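Long-range contacts in putative oxidoreductase (Thermus thermophilus, PDB 2ISM), which is a putative oxidoreductase of the beta-propeller fold that carries a bound calcium ion: residues 129-135 against 153-157; 158-162 against 242-247; 163-167 against 191-196; 230-235 against 259-265. All coordinates share one frame; numbering follows the deposited sequence.

Contact 1: 129-135 against 153-157; sequences ARPHGLH and GEVYE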
loop_
_atom_site.group_PDB
_atom_site.type_symbol
_atom_site.label_atom_id
_atom_site.label_comp_id
_atom_site.label_asym_id
_atom_site.label_seq_id
_atom_site.Cartn_x
_atom_site.Cartn_y
_atom_site.Cartn_z
ATOM N N ALA B 129 -1.789 37.672 7.074
ATOM C CA ALA B 129 -2.537 37.174 8.220
ATOM C C ALA B 129 -3.411 38.345 8.650
ATOM O O ALA B 129 -3.036 39.498 8.459
ATOM C CB ALA B 129 -1.597 36.777 9.349
ATOM N N ARG B 130 -4.582 38.058 9.207
ATOM C CA ARG B 130 -5.480 39.115 9.668
ATOM C C ARG B 130 -5.973 38.768 11.068
ATOM O O ARG B 130 -5.913 37.612 11.480
ATOM C CB ARG B 130 -6.657 39.285 8.699
ATOM C CG ARG B 130 -6.278 39.963 7.375
ATOM C CD ARG B 130 -5.651 41.335 7.624
ATOM N NE ARG B 130 -5.198 41.995 6.402
ATOM C CZ ARG B 130 -4.398 43.061 6.382
ATOM N NH1 ARG B 130 -3.959 43.587 7.520
ATOM N NH2 ARG B 130 -4.039 43.608 5.227
ATOM N N PRO B 131 -6.450 39.769 11.825
ATOM C CA PRO B 131 -6.941 39.541 13.187
ATOM C C PRO B 131 -7.925 38.395 13.344
ATOM O O PRO B 131 -7.931 37.720 14.370
ATOM C CB PRO B 131 -7.560 40.886 13.554
ATOM C CG PRO B 131 -6.659 41.846 12.850
ATOM C CD PRO B 131 -6.524 41.201 11.485
ATOM N N HIS B 132 -8.758 38.173 12.332
ATOM C CA HIS B 132 -9.743 37.102 12.405
ATOM C C HIS B 132 -9.091 35.719 12.334
ATOM O O HIS B 132 -9.705 34.723 12.703
ATOM C CB HIS B 132 -10.799 37.270 11.300
ATOM C CG HIS B 132 -10.236 37.371 9.918
ATOM N ND1 HIS B 132 -10.443 38.468 9.107
ATOM C CD2 HIS B 132 -9.514 36.492 9.181
ATOM C CE1 HIS B 132 -9.877 38.260 7.932
ATOM N NE2 HIS B 132 -9.306 37.069 7.951
ATOM N N GLY B 133 -7.842 35.677 11.871
ATOM C CA GLY B 133 -7.106 34.424 11.779
ATOM C C GLY B 133 -7.613 33.407 10.769
ATOM O O GLY B 133 -7.208 32.240 10.799
ATOM N N LEU B 134 -8.484 33.835 9.866
ATOM C CA LEU B 134 -9.029 32.928 8.860
ATOM C C LEU B 134 -8.197 32.930 7.584
ATOM O O LEU B 134 -7.514 33.908 7.275
ATOM C CB LEU B 134 -10.469 33.318 8.528
ATOM C CG LEU B 134 -11.419 33.475 9.722
ATOM C CD1 LEU B 134 -12.803 33.855 9.214
ATOM C CD2 LEU B 134 -11.479 32.184 10.516
ATOM N N HIS B 135 -8.264 31.822 6.852
ATOM C CA HIS B 135 -7.547 31.656 5.591
ATOM C C HIS B 135 -6.056 31.957 5.661
ATOM O O HIS B 135 -5.553 32.838 4.956
ATOM C CB HIS B 135 -8.189 32.510 4.492
ATOM C CG HIS B 135 -9.604 32.128 4.177
ATOM N ND1 HIS B 135 -10.288 32.643 3.094
ATOM C CD2 HIS B 135 -10.472 31.307 4.814
ATOM C CE1 HIS B 135 -11.516 32.156 3.081
ATOM N NE2 HIS B 135 -11.655 31.342 4.113
ATOM N N GLY B 153 -3.094 31.256 2.460
ATOM C CA GLY B 153 -4.472 31.643 2.210
ATOM C C GLY B 153 -4.526 33.117 1.868
ATOM O O GLY B 153 -3.532 33.824 2.054
ATOM N N GLU B 154 -5.661 33.589 1.358
ATOM C CA GLU B 154 -5.782 35.005 1.018
ATOM C C GLU B 154 -6.451 35.817 2.126
ATOM O O GLU B 154 -7.000 36.888 1.881
ATOM C CB GLU B 154 -6.518 35.198 -0.325
ATOM C CG GLU B 154 -7.607 34.184 -0.652
ATOM C CD GLU B 154 -8.834 34.302 0.234
ATOM O OE1 GLU B 154 -9.936 34.523 -0.313
ATOM O OE2 GLU B 154 -8.702 34.170 1.470
ATOM N N VAL B 155 -6.374 35.292 3.347
ATOM C CA VAL B 155 -6.917 35.929 4.547
ATOM C C VAL B 155 -8.263 36.635 4.396
ATOM O O VAL B 155 -8.496 37.680 5.002
ATOM C CB VAL B 155 -5.890 36.920 5.149
ATOM C CG1 VAL B 155 -4.589 36.187 5.434
ATOM C CG2 VAL B 155 -5.647 38.096 4.195
ATOM N N TYR B 156 -9.150 36.040 3.606
ATOM C CA TYR B 156 -10.486 36.580 3.363
ATOM C C TYR B 156 -10.501 37.893 2.579
ATOM O O TYR B 156 -11.459 38.663 2.645
ATOM C CB TYR B 156 -11.252 36.750 4.680
ATOM C CG TYR B 156 -12.568 36.004 4.694
ATOM C CD1 TYR B 156 -12.666 34.723 5.233
ATOM C CD2 TYR B 156 -13.709 36.566 4.123
ATOM C CE1 TYR B 156 -13.873 34.018 5.202
ATOM C CE2 TYR B 156 -14.915 35.874 4.085
ATOM C CZ TYR B 156 -14.992 34.605 4.624
ATOM O OH TYR B 156 -16.194 33.931 4.587
ATOM N N GLU B 157 -9.422 38.142 1.849
ATOM C CA GLU B 157 -9.298 39.318 0.991
ATOM C C GLU B 157 -8.988 38.654 -0.345
ATOM O O GLU B 157 -7.855 38.644 -0.818
ATOM C CB GLU B 157 -8.155 40.216 1.480
ATOM C CG GLU B 157 -8.538 41.038 2.720
ATOM C CD GLU B 157 -7.350 41.686 3.423
ATOM O OE1 GLU B 157 -6.400 42.114 2.735
ATOM O OE2 GLU B 157 -7.378 41.781 4.670
HETATM O O HOH W 1 -3.981 41.563 3.649
#
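A histidine-carboxylate hydrogen bond, His135 to Glu154, links these two loops. His135 ND1 donates to Glu154 OE2 at 2.7 Å; the oxygen lies in the imidazole plane, whereas the nitrogen stands above the carboxylate plane. The backbone N of Tyr156 reaches the same OE2 from the opposite face, at 2.9 Å, and two N-H groups thus grip one oxygen. Glu154 OE1 accepts from Trp245 NE1, which should limit rotation of the carboxylate. One face of the His135 ring is covered by the Tyr156 ring in an offset stack, the centroids 4.7 Å apart and the planes inclined by 29°. In the beta-propeller, 129-135 leads from strand 117-127 of one four-stranded sheet to strand 140-142 of another, and 153-157 follows strand 148-151 of that second sheet, so a connection between sheets packs on a loop inside the second one. The backbones meet where Val155 N donates to His135 O at 3.0 Å. Val155 O accepts a weak bond at the edge of the His132 ring, from NE2 at 3.1 Å. Farther out, a bend at chi2 (-57°) turns the Arg130 chain toward Glu157, which it crosses at about a right angle; Arg130 NE forms a salt bridge to Glu157 OE2 at 2.8 Å, the hydrogen bond within it being weak. A water accepts weakly from Arg130 NH2 and donates to Glu157 OE1.

Contact 2: 158-162 against 242-247; sequences RELAQ and NYGWPR. With CA (calcium ion), chain E.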
loop_
_atom_site.group_PDB
_atom_site.type_symbol
_atom_site.label_atom_id
_atom_site.label_comp_id
_atom_site.label_asym_id
_atom_site.label_seq_id
_atom_site.Cartn_x
_atom_site.Cartn_y
_atom_site.Cartn_z
ATOM N N ARG B 158 -10.036 38.067 -0.917
ATOM C CA ARG B 158 -9.964 37.307 -2.158
ATOM C C ARG B 158 -9.081 37.818 -3.293
ATOM O O ARG B 158 -8.473 37.016 -3.999
ATOM C CB ARG B 158 -11.381 37.047 -2.674
ATOM C CG ARG B 158 -12.165 38.285 -3.064
ATOM C CD ARG B 158 -13.623 37.918 -3.295
ATOM N NE ARG B 158 -14.349 37.770 -2.037
ATOM C CZ ARG B 158 -15.323 36.889 -1.831
ATOM N NH1 ARG B 158 -15.933 36.832 -0.654
ATOM N NH2 ARG B 158 -15.674 36.049 -2.795
ATOM N N GLU B 159 -8.996 39.132 -3.471
ATOM C CA GLU B 159 -8.176 39.683 -4.548
ATOM C C GLU B 159 -6.679 39.411 -4.413
ATOM O O GLU B 159 -5.936 39.509 -5.392
ATOM C CB GLU B 159 -8.402 41.191 -4.678
ATOM C CG GLU B 159 -9.703 41.559 -5.370
ATOM C CD GLU B 159 -9.851 40.884 -6.723
ATOM O OE1 GLU B 159 -8.926 40.999 -7.557
ATOM O OE2 GLU B 159 -10.896 40.238 -6.952
ATOM N N LEU B 160 -6.228 39.073 -3.211
ATOM C CA LEU B 160 -4.810 38.796 -3.019
ATOM C C LEU B 160 -4.355 37.609 -3.863
ATOM O O LEU B 160 -3.238 37.603 -4.380
ATOM C CB LEU B 160 -4.509 38.507 -1.543
ATOM C CG LEU B 160 -4.751 39.641 -0.542
ATOM C CD1 LEU B 160 -4.314 39.196 0.847
ATOM C CD2 LEU B 160 -3.980 40.880 -0.966
ATOM N N ALA B 161 -5.227 36.615 -4.007
ATOM C CA ALA B 161 -4.905 35.403 -4.763
ATOM C C ALA B 161 -4.446 35.648 -6.195
ATOM O O ALA B 161 -3.618 34.902 -6.720
ATOM C CB ALA B 161 -6.099 34.461 -4.769
ATOM N N GLN B 162 -4.993 36.686 -6.824
ATOM C CA GLN B 162 -4.653 37.021 -8.208
ATOM C C GLN B 162 -3.515 38.035 -8.309
ATOM O O GLN B 162 -3.013 38.315 -9.399
ATOM C CB GLN B 162 -5.886 37.584 -8.923
ATOM C CG GLN B 162 -7.000 36.577 -9.161
ATOM C CD GLN B 162 -6.565 35.441 -10.063
ATOM O OE1 GLN B 162 -5.938 35.664 -11.098
ATOM N NE2 GLN B 162 -6.905 34.215 -9.680
ATOM N N ASN B 242 -2.494 29.333 -12.685
ATOM C CA ASN B 242 -3.430 30.208 -11.978
ATOM C C ASN B 242 -4.673 29.362 -11.773
ATOM O O ASN B 242 -5.309 28.931 -12.740
ATOM C CB ASN B 242 -3.771 31.431 -12.829
ATOM C CG ASN B 242 -4.576 32.463 -12.069
ATOM O OD1 ASN B 242 -5.499 32.126 -11.318
ATOM N ND2 ASN B 242 -4.244 33.733 -12.269
ATOM N N TYR B 243 -5.033 29.119 -10.521
ATOM C CA TYR B 243 -6.179 28.273 -10.266
ATOM C C TYR B 243 -7.538 28.926 -10.080
ATOM O O TYR B 243 -8.409 28.381 -9.429
ATOM C CB TYR B 243 -5.825 27.294 -9.141
ATOM C CG TYR B 243 -4.770 26.331 -9.647
ATOM C CD1 TYR B 243 -5.132 25.116 -10.235
ATOM C CD2 TYR B 243 -3.431 26.717 -9.714
ATOM C CE1 TYR B 243 -4.188 24.321 -10.894
ATOM C CE2 TYR B 243 -2.480 25.933 -10.373
ATOM C CZ TYR B 243 -2.867 24.741 -10.965
ATOM O OH TYR B 243 -1.939 24.000 -11.662
ATOM N N GLY B 244 -7.708 30.100 -10.671
ATOM C CA GLY B 244 -9.004 30.762 -10.664
ATOM C C GLY B 244 -9.610 31.565 -9.532
ATOM O O GLY B 244 -10.388 32.474 -9.814
ATOM N N TRP B 245 -9.310 31.254 -8.276
ATOM C CA TRP B 245 -9.909 32.023 -7.186
ATOM C C TRP B 245 -9.447 33.480 -7.217
ATOM O O TRP B 245 -8.256 33.753 -7.362
ATOM C CB TRP B 245 -9.552 31.397 -5.828
ATOM C CG TRP B 245 -10.164 32.125 -4.661
ATOM C CD1 TRP B 245 -9.522 32.939 -3.769
ATOM C CD2 TRP B 245 -11.549 32.120 -4.277
ATOM N NE1 TRP B 245 -10.422 33.442 -2.853
ATOM C CE2 TRP B 245 -11.669 32.957 -3.143
ATOM C CE3 TRP B 245 -12.697 31.492 -4.783
ATOM C CZ2 TRP B 245 -12.899 33.180 -2.504
ATOM C CZ3 TRP B 245 -13.919 31.715 -4.148
ATOM C CH2 TRP B 245 -14.008 32.553 -3.020
ATOM N N PRO B 246 -10.385 34.443 -7.088
ATOM C CA PRO B 246 -11.834 34.296 -6.901
ATOM C C PRO B 246 -12.622 34.479 -8.203
ATOM O O PRO B 246 -13.852 34.555 -8.185
ATOM C CB PRO B 246 -12.151 35.395 -5.906
ATOM C CG PRO B 246 -11.300 36.509 -6.421
ATOM C CD PRO B 246 -9.973 35.825 -6.767
ATOM N N ARG B 247 -11.910 34.554 -9.323
ATOM C CA ARG B 247 -12.534 34.738 -10.630
ATOM C C ARG B 247 -13.386 33.531 -11.003
ATOM O O ARG B 247 -14.462 33.672 -11.590
ATOM C CB ARG B 247 -11.463 34.924 -11.705
ATOM C CG ARG B 247 -10.362 35.919 -11.365
ATOM C CD ARG B 247 -10.776 37.354 -11.642
ATOM N NE ARG B 247 -9.612 38.239 -11.701
ATOM C CZ ARG B 247 -9.189 39.011 -10.703
ATOM N NH1 ARG B 247 -9.833 39.031 -9.545
ATOM N NH2 ARG B 247 -8.108 39.760 -10.866
HETATM CA CA CA E . -9.969 26.824 -8.295
HETATM O O HOH W 2 -11.698 27.018 -10.395
HETATM O O HOH W 3 -8.788 24.923 -9.925
HETATM O O HOH W 4 -8.179 27.753 -6.539
HETATM O O HOH W 5 -11.519 28.879 -7.198
#
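Residues 158-162 make a short turn with helical backbone angles, and 242-247 is an irregular loop that packs against it; Arg158 CA lies 5.9 Å from the CA of Pro246, which follows a cis peptide bond. Gln162 carries most of the polar contact. Its chain, bent at chi2 (-62°), brings the amide almost coplanar with that of Asn242, and the two pair reciprocally: Asn242 ND2 donates to Gln162 OE1 at 2.8 Å, and Gln162 NE2 to Asn242 OD1 at 3.0 Å. Gln162 NE2 also donates almost straight to Trp245 O at 2.7 Å, from above the carbonyl plane. Over the centre of one face of the Arg247 guanidinium sits Gln162 CG, while at its edge NH1 meets the syn lone pair of Glu159 OE1 at 2.9 Å in a salt bridge. Arg158 packs against Pro246, the two CB atoms 3.7 Å apart, and the Arg158 guanidinium, salt-bridged to Glu226, lies with one face toward Trp245 CZ2. Asn242 OD1 also accepts from Gly244 N at 3.1 Å in an Asx turn enclosing Tyr243, whose carbonyl O joins four waters and the Glu233 carboxylate at a calcium site borne partly by this beta-propeller loop.

Contact 3: 163-167 against 191-196; sequences DLASL and GARPEV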
loop_
_atom_site.group_PDB
_atom_site.type_symbol
_atom_site.label_atom_id
_atom_site.label_comp_id
_atom_site.label_asym_id
_atom_site.label_seq_id
_atom_site.Cartn_x
_atom_site.Cartn_y
_atom_site.Cartn_z
ATOM N N ASP B 163 -3.111 38.577 -7.168
ATOM C CA ASP B 163 -2.055 39.578 -7.110
ATOM C C ASP B 163 -0.668 38.937 -6.995
ATOM O O ASP B 163 -0.305 38.416 -5.942
ATOM C CB ASP B 163 -2.321 40.498 -5.912
ATOM C CG ASP B 163 -1.372 41.682 -5.844
ATOM O OD1 ASP B 163 -0.468 41.799 -6.701
ATOM O OD2 ASP B 163 -1.539 42.501 -4.914
ATOM N N LEU B 164 0.110 38.976 -8.072
ATOM C CA LEU B 164 1.450 38.394 -8.039
ATOM C C LEU B 164 2.361 39.073 -7.021
ATOM O O LEU B 164 3.390 38.517 -6.636
ATOM C CB LEU B 164 2.104 38.456 -9.422
ATOM C CG LEU B 164 1.574 37.465 -10.459
ATOM C CD1 LEU B 164 2.295 37.678 -11.782
ATOM C CD2 LEU B 164 1.779 36.042 -9.960
ATOM N N ALA B 165 1.979 40.273 -6.588
ATOM C CA ALA B 165 2.767 41.024 -5.616
ATOM C C ALA B 165 2.472 40.594 -4.180
ATOM O O ALA B 165 3.176 40.995 -3.246
ATOM C CB ALA B 165 2.507 42.520 -5.778
ATOM N N SER B 166 1.432 39.782 -4.003
ATOM C CA SER B 166 1.055 39.298 -2.677
ATOM C C SER B 166 1.443 37.836 -2.462
ATOM O O SER B 166 1.314 37.018 -3.367
ATOM C CB SER B 166 -0.455 39.450 -2.468
ATOM O OG SER B 166 -0.858 38.845 -1.250
ATOM N N LEU B 167 1.911 37.514 -1.259
ATOM C CA LEU B 167 2.291 36.140 -0.936
ATOM C C LEU B 167 1.058 35.313 -0.546
ATOM O O LEU B 167 1.176 34.116 -0.273
ATOM C CB LEU B 167 3.290 36.115 0.231
ATOM C CG LEU B 167 4.689 36.708 0.045
ATOM C CD1 LEU B 167 5.437 36.664 1.374
ATOM C CD2 LEU B 167 5.440 35.921 -1.023
ATOM N N GLY B 191 7.325 43.567 -10.132
ATOM C CA GLY B 191 6.089 43.622 -9.371
ATOM C C GLY B 191 5.581 42.274 -8.885
ATOM O O GLY B 191 4.560 42.204 -8.199
ATOM N N ALA B 192 6.281 41.202 -9.231
ATOM C CA ALA B 192 5.865 39.869 -8.807
ATOM C C ALA B 192 6.806 39.291 -7.755
ATOM O O ALA B 192 8.020 39.468 -7.838
ATOM C CB ALA B 192 5.800 38.940 -10.013
ATOM N N ARG B 193 6.241 38.614 -6.758
ATOM C CA ARG B 193 7.046 37.981 -5.714
ATOM C C ARG B 193 7.720 36.770 -6.357
ATOM O O ARG B 193 7.049 35.864 -6.844
ATOM C CB ARG B 193 6.162 37.519 -4.545
ATOM C CG ARG B 193 5.594 38.642 -3.679
ATOM C CD ARG B 193 6.695 39.470 -3.009
ATOM N NE ARG B 193 7.604 38.674 -2.178
ATOM C CZ ARG B 193 7.736 38.811 -0.860
ATOM N NH1 ARG B 193 7.012 39.711 -0.206
ATOM N NH2 ARG B 193 8.603 38.059 -0.192
ATOM N N PRO B 194 9.059 36.737 -6.363
ATOM C CA PRO B 194 9.787 35.616 -6.965
ATOM C C PRO B 194 9.547 34.261 -6.296
ATOM O O PRO B 194 9.849 33.217 -6.873
ATOM C CB PRO B 194 11.244 36.072 -6.888
ATOM C CG PRO B 194 11.266 36.892 -5.629
ATOM C CD PRO B 194 9.984 37.700 -5.739
ATOM N N GLU B 195 8.990 34.275 -5.088
ATOM C CA GLU B 195 8.719 33.032 -4.368
ATOM C C GLU B 195 7.495 32.284 -4.904
ATOM O O GLU B 195 7.339 31.090 -4.658
ATOM C CB GLU B 195 8.504 33.311 -2.874
ATOM C CG GLU B 195 9.675 34.003 -2.180
ATOM C CD GLU B 195 9.607 35.517 -2.270
ATOM O OE1 GLU B 195 8.831 36.038 -3.098
ATOM O OE2 GLU B 195 10.338 36.186 -1.509
ATOM N N VAL B 196 6.635 32.981 -5.642
ATOM C CA VAL B 196 5.408 32.371 -6.161
ATOM C C VAL B 196 5.580 31.248 -7.175
ATOM O O VAL B 196 6.258 31.411 -8.191
ATOM C CB VAL B 196 4.478 33.437 -6.783
ATOM C CG1 VAL B 196 3.273 32.768 -7.440
ATOM C CG2 VAL B 196 4.015 34.400 -5.710
#
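Two turns pack together here, joined by one backbone bond and by side-chain packing, between the loops that flank strand 170-174 of one propeller sheet. Residues 163-166 and 193-196 each form a type I beta turn, and the backbone bond runs from one to the other: Arg193 N donates almost straight to Leu164 O, at 2.9 Å, though tilted from the carbonyl plane. Ala192 CA also approaches this oxygen in a C-H...O contact. Beside the bond, Leu164 CB rests on Ala192 CB at 3.8 Å, and Leu164 CD2 reaches toward Val196 CG1.

The other half of the contact is made by Leu167 against the guanidinium face of Arg193. The arginine chain bends at both chi2 (-61°) and chi3 (-57°), folding its guanidinium back over the leucine; Leu167 CD2 lies over the centre of one face, 3.7 Å from Arg193 CZ. Glu195 fixes the rotation of that flat group. Side-on, Arg193 NE bonds to Glu195 OE1 at 3.0 Å and Arg193 NH2 to Glu195 OE2 at 2.9 Å, the latter oxygen in the guanidinium plane. In the first loop, Asp163 OD1 accepts from Ala165 N at 2.9 Å in an Asx turn.

Lys170 NZ, on strand 170-174, hydrogen-bonds to Asp163 O and Ser166 O. Val196, which begins the outermost strand 196-199, packs against Lys170 and Leu172 of that neighbouring strand.

Contact 4: 230-235 against 259-265; sequences GHDEVN and DPLYFWP. With CA (calcium ion), chain E.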
loop_
_atom_site.group_PDB
_atom_site.type_symbol
_atom_site.label_atom_id
_atom_site.label_comp_id
_atom_site.label_asym_id
_atom_site.label_seq_id
_atom_site.Cartn_x
_atom_site.Cartn_y
_atom_site.Cartn_z
ATOM N N GLY B 230 -19.770 24.978 -0.897
ATOM C CA GLY B 230 -19.022 23.858 -1.473
ATOM C C GLY B 230 -17.963 24.169 -2.514
ATOM O O GLY B 230 -17.312 25.211 -2.473
ATOM N N HIS B 231 -17.811 23.238 -3.449
ATOM C CA HIS B 231 -16.838 23.309 -4.540
ATOM C C HIS B 231 -15.402 23.287 -4.045
ATOM O O HIS B 231 -14.531 23.960 -4.594
ATOM C CB HIS B 231 -17.079 24.535 -5.439
ATOM C CG HIS B 231 -18.393 24.498 -6.161
ATOM N ND1 HIS B 231 -19.591 24.700 -5.512
ATOM C CD2 HIS B 231 -18.707 24.210 -7.448
ATOM C CE1 HIS B 231 -20.587 24.532 -6.364
ATOM N NE2 HIS B 231 -20.079 24.233 -7.545
ATOM N N ASP B 232 -15.169 22.510 -2.993
ATOM C CA ASP B 232 -13.830 22.344 -2.457
ATOM C C ASP B 232 -13.165 21.544 -3.568
ATOM O O ASP B 232 -13.851 20.873 -4.347
ATOM C CB ASP B 232 -13.884 21.555 -1.154
ATOM C CG ASP B 232 -14.699 22.265 -0.089
ATOM O OD1 ASP B 232 -14.184 23.226 0.521
ATOM O OD2 ASP B 232 -15.860 21.868 0.129
ATOM N N GLU B 233 -11.843 21.580 -3.646
ATOM C CA GLU B 233 -11.198 20.901 -4.755
ATOM C C GLU B 233 -9.825 20.297 -4.540
ATOM O O GLU B 233 -9.185 20.488 -3.509
ATOM C CB GLU B 233 -11.109 21.894 -5.908
ATOM C CG GLU B 233 -10.741 23.282 -5.406
ATOM C CD GLU B 233 -10.526 24.296 -6.503
ATOM O OE1 GLU B 233 -11.500 24.667 -7.194
ATOM O OE2 GLU B 233 -9.370 24.729 -6.666
ATOM N N VAL B 234 -9.401 19.545 -5.549
ATOM C CA VAL B 234 -8.085 18.934 -5.594
ATOM C C VAL B 234 -7.562 19.433 -6.932
ATOM O O VAL B 234 -8.226 19.272 -7.964
ATOM C CB VAL B 234 -8.133 17.400 -5.625
ATOM C CG1 VAL B 234 -6.717 16.854 -5.819
ATOM C CG2 VAL B 234 -8.734 16.866 -4.333
ATOM N N ASN B 235 -6.388 20.053 -6.909
ATOM C CA ASN B 235 -5.785 20.603 -8.115
ATOM C C ASN B 235 -4.461 19.939 -8.471
ATOM O O ASN B 235 -3.734 19.458 -7.599
ATOM C CB ASN B 235 -5.535 22.111 -7.942
ATOM C CG ASN B 235 -6.811 22.906 -7.760
ATOM O OD1 ASN B 235 -7.052 23.491 -6.701
ATOM N ND2 ASN B 235 -7.633 22.941 -8.796
ATOM N N ASP B 259 -8.765 24.316 -14.290
ATOM C CA ASP B 259 -9.831 23.647 -13.551
ATOM C C ASP B 259 -9.254 22.630 -12.581
ATOM O O ASP B 259 -8.142 22.133 -12.763
ATOM C CB ASP B 259 -10.787 22.902 -14.491
ATOM C CG ASP B 259 -11.538 23.822 -15.428
ATOM O OD1 ASP B 259 -11.901 24.942 -15.013
ATOM O OD2 ASP B 259 -11.782 23.407 -16.580
ATOM N N PRO B 260 -10.007 22.309 -11.525
ATOM C CA PRO B 260 -9.507 21.328 -10.564
ATOM C C PRO B 260 -9.599 19.915 -11.130
ATOM O O PRO B 260 -10.390 19.645 -12.040
ATOM C CB PRO B 260 -10.423 21.531 -9.360
ATOM C CG PRO B 260 -11.705 21.984 -9.986
ATOM C CD PRO B 260 -11.226 22.966 -11.024
ATOM N N LEU B 261 -8.766 19.026 -10.603
ATOM C CA LEU B 261 -8.762 17.630 -11.013
ATOM C C LEU B 261 -10.097 17.041 -10.575
ATOM O O LEU B 261 -10.663 16.169 -11.236
ATOM C CB LEU B 261 -7.624 16.887 -10.319
ATOM C CG LEU B 261 -7.682 15.358 -10.345
ATOM C CD1 LEU B 261 -7.510 14.852 -11.766
ATOM C CD2 LEU B 261 -6.596 14.805 -9.441
ATOM N N TYR B 262 -10.590 17.532 -9.443
ATOM C CA TYR B 262 -11.857 17.079 -8.894
ATOM C C TYR B 262 -12.368 18.125 -7.918
ATOM O O TYR B 262 -11.581 18.826 -7.279
ATOM C CB TYR B 262 -11.669 15.751 -8.152
ATOM C CG TYR B 262 -12.969 15.060 -7.804
ATOM C CD1 TYR B 262 -13.664 14.326 -8.761
ATOM C CD2 TYR B 262 -13.519 15.165 -6.527
ATOM C CE1 TYR B 262 -14.875 13.716 -8.459
ATOM C CE2 TYR B 262 -14.730 14.561 -6.213
ATOM C CZ TYR B 262 -15.403 13.838 -7.184
ATOM O OH TYR B 262 -16.604 13.243 -6.883
ATOM N N PHE B 263 -13.687 18.243 -7.814
ATOM C CA PHE B 263 -14.279 19.179 -6.872
ATOM C C PHE B 263 -15.619 18.634 -6.403
ATOM O O PHE B 263 -16.298 17.911 -7.132
ATOM C CB PHE B 263 -14.444 20.580 -7.483
ATOM C CG PHE B 263 -15.484 20.669 -8.565
ATOM C CD1 PHE B 263 -15.191 20.280 -9.869
ATOM C CD2 PHE B 263 -16.752 21.170 -8.283
ATOM C CE1 PHE B 263 -16.145 20.391 -10.881
ATOM C CE2 PHE B 263 -17.714 21.285 -9.285
ATOM C CZ PHE B 263 -17.408 20.895 -10.587
ATOM N N TRP B 264 -15.999 18.985 -5.179
ATOM C CA TRP B 264 -17.276 18.561 -4.621
ATOM C C TRP B 264 -18.285 19.705 -4.615
ATOM O O TRP B 264 -18.247 20.574 -3.745
ATOM C CB TRP B 264 -17.088 18.019 -3.202
ATOM C CG TRP B 264 -16.237 16.788 -3.138
ATOM C CD1 TRP B 264 -16.668 15.493 -3.108
ATOM C CD2 TRP B 264 -14.806 16.733 -3.095
ATOM N NE1 TRP B 264 -15.594 14.637 -3.050
ATOM C CE2 TRP B 264 -14.438 15.374 -3.041
ATOM C CE3 TRP B 264 -13.794 17.700 -3.099
ATOM C CZ2 TRP B 264 -13.109 14.959 -2.991
ATOM C CZ3 TRP B 264 -12.476 17.285 -3.048
ATOM C CH2 TRP B 264 -12.145 15.928 -2.995
ATOM N N PRO B 265 -19.184 19.699 -5.594
ATOM C CA PRO B 265 -20.232 20.721 -5.682
ATOM C C PRO B 265 -21.030 20.827 -4.388
ATOM O O PRO B 265 -21.331 21.933 -3.939
ATOM C CB PRO B 265 -21.125 20.201 -6.810
ATOM C CG PRO B 265 -20.946 18.725 -6.774
ATOM C CD PRO B 265 -19.517 18.494 -6.373
HETATM CA CA CA E . -9.969 26.824 -8.295
HETATM O O HOH W 2 -11.698 27.018 -10.395
HETATM O O HOH W 3 -8.788 24.923 -9.925
HETATM O O HOH W 4 -8.179 27.753 -6.539
HETATM O O HOH W 5 -11.519 28.879 -7.198
#
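Val234 O is gripped by two successive backbone N-H groups, from Leu261 N at 2.7 Å and from Tyr262 N at 3.3 Å, both in the plane of its carbonyl. Two residues facing one is a classic beta bulge, and it lies in 259-265 opposite Val234. In the other direction Val234 N donates to Tyr262 O at 2.9 Å. Beyond the non-hydrogen-bonded pair of Glu233 and Phe263, Trp264 N bonds to Asp232 O and His231 N to Trp264 O. The strands run antiparallel, at 171°, within a four-stranded propeller sheet in which 262-264 is one of the two outermost strands; strand 216-220 lies along the other side of 232-237.

Side chains of Val234, Tyr262 and Trp264 share one face of the sheet. Val234 CG2 lies 3.8 Å from Trp264 CH2, and its CG1 runs beside Leu261 CD2. Glu233 points from the opposite face: its CG sits between the backbone N and the carbonyl carbon (chi1 40°), and an extended chain carries both oxygens to the calcium ion, OE1 at 2.9 Å and OE2 at 2.7 Å. Pro260 CB packs 3.5 Å from Glu233 CB, with the two side chains crossing at about a right angle. Near the end of the pairing, Pro265 CA makes a CH-pi contact over the centre of the His231 ring, while the ring of Phe263 lies nearly parallel to that imidazole but slid aside, with little overlap.

Contacts 2 and 4 meet at the calcium ion: 242-247 supplies a backbone oxygen, 230-235 a two-oxygen carboxylate, and the four bound waters belong to both. Their centres lie 15 Å apart, their segments alternate along the chain, and the side chains of Tyr243 and Asn235 touch. Contact 1, its centre 14 Å from that of contact 2, is tied to it by a probable hydrogen bond of 2.8 Å between Glu154 OE1 and Trp245 NE1; the Glu154 side chain is about 11 Å from the calcium ion. Contact 3 is nested in the loop closed by contact 2 and touches it through Leu160 and Ser166, but its nearest atoms stay about 14 Å from contact 4.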